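Side-chain contacts in minor capsid protein VP1 (Human bocavirus 3, PDB 5US7), which probably self-assembles into a 60-copy T=1 icosahedral capsid, its longest form carrying a phospholipase A2-like region: residues N372-S376 with M377-Q381; H494-L497 with G498-I501. All coordinates share one frame; numbering follows the deposited sequence.

Contact 1. Residues N372-S376 with M377-Q381; sequences NPPLS and MLRDQ
Pro374 sets the CG corner of its ring against the upper stem of Arg379, whose CG lies 4.3 Å from Pro374 CG. Only the aliphatic base of the arginine takes part: CG stands beside its backbone N (chi1 -55°), and further bends at chi2 and chi3 give the chain a curled course; the side chain also touches Asp406 and Tyr408 of another loop. A proline suits this side of the loop because its rigid, compact ring offers apolar CH2 groups. One residue earlier, Pro373 instead turns CB to a carboxylate oxygen, OD1 of Asp380, at 4.0 Å, in van der Waals contact alone.

Both pairs span a compact loop that doubles back on itself, the CA atoms of Pro373 and Asp380 standing 6.4 Å apart. It belongs to the long GH insertion of the parvovirus jelly roll and runs straight into strand 381-382, which pairs with a strand of a neighbouring subunit.

At the bend, Ser376 OG reaches Leu378 O in a weak hydrogen bond of 3.4 Å. With chi1 at 177° the hydroxyl sits beside the serine's own carbonyl carbon, pointed on along the chain to Leu378. It also weakly receives Ala252 N, so a small buried side chain meets two backbone groups. Met377 folds at chi2 and chi3, bringing its terminal CE back beside Leu375 O; the flexible Met377 side chain also packs on Ile197 of the neighbouring subunit.

Contact 2. Residues H494-L497 with G498-I501; sequences HTAL and GLGI
Apolar contact comes first: Leu499 reaches back over three residues to lay its CD1 methyl beside Ala496 CB, 3.5 Å away. Leucine CG stands beside its own backbone N (chi1 -74°), which brings the branch point over the Ala496 backbone, with CG 3.6 Å from Ala496 CA. Alanine fits here because its single methyl lets the branched leucine come this close. Leu499 is buried, packing also on Met527 and on Arg489 and Leu215 of two different neighbouring subunits.

Carbonyl contacts form the second group. Ala496 O lies next to CG and CD1 of Leu499, while its own CA points a hydrogen at Gly498 O in a CA-H...O contact of 3.3 Å, with an angle of 131° at the hydrogen. Gly498 adds no side chain of its own to this exposed bend.

Polar anchoring lies at the edges: Thr495 OG1 makes a weak hydrogen bond to Arg493 O of a neighbouring subunit, and Gly500 N is held by Thr510 OG1. Thr495 also faces its own counterpart in that subunit, an arrangement consistent with a twofold axis of the icosahedral capsid, where the polypeptide following the last jelly-roll strand turns before continuing towards the C-terminus.

In the fold
Contact 1 precedes contact 2 along the chain, and several short strands and the jelly-roll strands 445-449 and 466-482 lie between them. Their centres are 21 Å apart and their nearest atoms about 8 Å, so they do not touch. Both are mainly loop: residues 372-381 lie in the long insertion between jelly-roll strands 236-248 and 445-449 and lead into short strand 381-382, whereas residues 494-501 follow strand 466-482 and the predicted nuclear localization signal ending at Arg493. What they share is a place at subunit boundaries. Each meets a Gln216 belonging to another copy of the protein, through Leu375 in one case and Leu497 in the other, which shows how loops outside the sheet contribute to joining the copies of the shell.

Contact 1. Residues N372-S376 with M377-Q381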
# COMPACT_ATOMS: atom_id res chain seq x y z
N ASN A 372 -17.57 11.93 113.80
CA ASN A 372 -16.32 12.36 114.39
C ASN A 372 -15.62 13.29 113.43
O ASN A 372 -15.94 13.32 112.23
CB ASN A 372 -15.41 11.16 114.70
CG ASN A 372 -15.90 10.35 115.87
OD1 ASN A 372 -16.65 10.84 116.71
ND2 ASN A 372 -15.47 9.10 115.94
N PRO A 373 -14.67 14.09 113.91
CA PRO A 373 -13.83 14.85 113.01
C PRO A 373 -12.94 13.92 112.21
O PRO A 373 -12.35 12.97 112.76
CB PRO A 373 -13.01 15.74 113.95
CG PRO A 373 -13.00 15.00 115.23
CD PRO A 373 -14.35 14.37 115.32
N PRO A 374 -12.82 14.14 110.90
CA PRO A 374 -11.96 13.28 110.08
C PRO A 374 -10.48 13.41 110.40
O PRO A 374 -9.70 12.58 109.93
CB PRO A 374 -12.26 13.74 108.66
CG PRO A 374 -12.68 15.15 108.82
CD PRO A 374 -13.43 15.21 110.11
N LEU A 375 -10.09 14.43 111.16
CA LEU A 375 -8.72 14.85 111.45
C LEU A 375 -8.12 15.61 110.28
O LEU A 375 -6.98 16.04 110.38
CB LEU A 375 -7.77 13.70 111.84
CG LEU A 375 -7.87 13.03 113.22
CD1 LEU A 375 -9.28 12.61 113.58
CD2 LEU A 375 -6.94 11.84 113.27
N SER A 376 -8.84 15.75 109.17
CA SER A 376 -8.42 16.70 108.15
C SER A 376 -8.42 18.11 108.73
O SER A 376 -9.22 18.44 109.61
CB SER A 376 -9.36 16.63 106.95
OG SER A 376 -9.01 17.59 105.97
N MET A 377 -7.48 18.93 108.27
CA MET A 377 -7.42 20.30 108.76
C MET A 377 -8.45 21.19 108.09
O MET A 377 -8.89 22.18 108.69
CB MET A 377 -6.01 20.86 108.58
CG MET A 377 -4.99 20.16 109.45
SD MET A 377 -5.32 20.36 111.21
CE MET A 377 -6.00 18.76 111.63
N LEU A 378 -8.85 20.87 106.87
CA LEU A 378 -10.15 21.32 106.43
C LEU A 378 -11.22 20.60 107.25
O LEU A 378 -10.95 19.60 107.92
CB LEU A 378 -10.35 21.09 104.94
CG LEU A 378 -9.80 22.14 103.97
CD1 LEU A 378 -10.22 23.50 104.44
CD2 LEU A 378 -8.31 22.10 103.88
N ARG A 379 -12.43 21.12 107.19
CA ARG A 379 -13.48 20.93 108.19
C ARG A 379 -13.01 21.41 109.55
O ARG A 379 -12.00 22.10 109.66
CB ARG A 379 -13.85 19.45 108.33
CG ARG A 379 -14.27 18.72 107.08
CD ARG A 379 -15.67 19.07 106.67
NE ARG A 379 -16.63 18.58 107.64
CZ ARG A 379 -17.93 18.85 107.58
NH1 ARG A 379 -18.40 19.61 106.60
NH2 ARG A 379 -18.75 18.37 108.49
N ASP A 380 -13.67 20.93 110.60
CA ASP A 380 -13.32 21.17 112.00
C ASP A 380 -12.83 22.60 112.26
O ASP A 380 -11.91 22.81 113.05
CB ASP A 380 -12.26 20.16 112.44
CG ASP A 380 -12.08 20.15 113.94
OD1 ASP A 380 -13.00 19.69 114.65
OD2 ASP A 380 -11.03 20.63 114.41
N GLN A 381 -13.44 23.60 111.63
CA GLN A 381 -12.88 24.94 111.63
C GLN A 381 -13.44 25.77 112.78
O GLN A 381 -14.26 25.31 113.58
CB GLN A 381 -13.15 25.61 110.29
CG GLN A 381 -12.36 25.00 109.15
CD GLN A 381 -12.78 25.52 107.81
OE1 GLN A 381 -13.91 25.96 107.63
NE2 GLN A 381 -11.87 25.48 106.85

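Contact 2. Residues H494-L497 with G498-I501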
# COMPACT_ATOMS: atom_id res chain seq x y z
N HIS A 494 -7.28 2.49 106.13
CA HIS A 494 -8.33 1.84 106.91
C HIS A 494 -7.97 0.37 107.05
O HIS A 494 -8.01 -0.39 106.08
CB HIS A 494 -9.69 1.99 106.24
CG HIS A 494 -10.17 3.40 106.16
ND1 HIS A 494 -10.50 4.14 107.28
CD2 HIS A 494 -10.39 4.21 105.10
CE1 HIS A 494 -10.89 5.34 106.91
NE2 HIS A 494 -10.83 5.41 105.60
N THR A 495 -7.63 -0.03 108.27
CA THR A 495 -7.06 -1.35 108.45
C THR A 495 -8.12 -2.43 108.51
O THR A 495 -8.04 -3.42 107.78
CB THR A 495 -6.22 -1.38 109.72
OG1 THR A 495 -5.19 -0.40 109.63
CG2 THR A 495 -5.57 -2.73 109.88
N ALA A 496 -9.14 -2.23 109.33
CA ALA A 496 -10.08 -3.22 109.86
C ALA A 496 -9.51 -3.92 111.08
O ALA A 496 -10.18 -4.79 111.64
CB ALA A 496 -10.53 -4.29 108.86
N LEU A 497 -8.28 -3.61 111.50
CA LEU A 497 -7.93 -3.87 112.88
C LEU A 497 -8.59 -2.85 113.80
O LEU A 497 -8.87 -3.15 114.96
CB LEU A 497 -6.42 -3.88 113.07
CG LEU A 497 -5.78 -5.27 113.00
CD1 LEU A 497 -6.06 -5.94 111.68
CD2 LEU A 497 -4.29 -5.18 113.24
N GLY A 498 -8.81 -1.63 113.32
CA GLY A 498 -9.91 -0.89 113.89
C GLY A 498 -11.20 -1.50 113.38
O GLY A 498 -11.51 -1.36 112.20
N LEU A 499 -11.98 -2.08 114.28
CA LEU A 499 -13.28 -2.71 114.05
C LEU A 499 -13.68 -3.31 115.39
O LEU A 499 -12.86 -3.45 116.30
CB LEU A 499 -13.33 -3.80 112.98
CG LEU A 499 -13.29 -3.61 111.47
CD1 LEU A 499 -13.40 -4.95 110.80
CD2 LEU A 499 -14.38 -2.71 110.99
N GLY A 500 -14.96 -3.67 115.49
CA GLY A 500 -15.52 -4.18 116.71
C GLY A 500 -15.77 -5.67 116.67
O GLY A 500 -15.42 -6.38 115.72
N ILE A 501 -16.40 -6.15 117.73
CA ILE A 501 -16.76 -7.55 117.87
C ILE A 501 -18.23 -7.58 118.27
O ILE A 501 -18.72 -6.67 118.95
CB ILE A 501 -15.86 -8.25 118.91
CG1 ILE A 501 -15.68 -9.71 118.56
CG2 ILE A 501 -16.44 -8.11 120.31
CD1 ILE A 501 -14.84 -9.89 117.32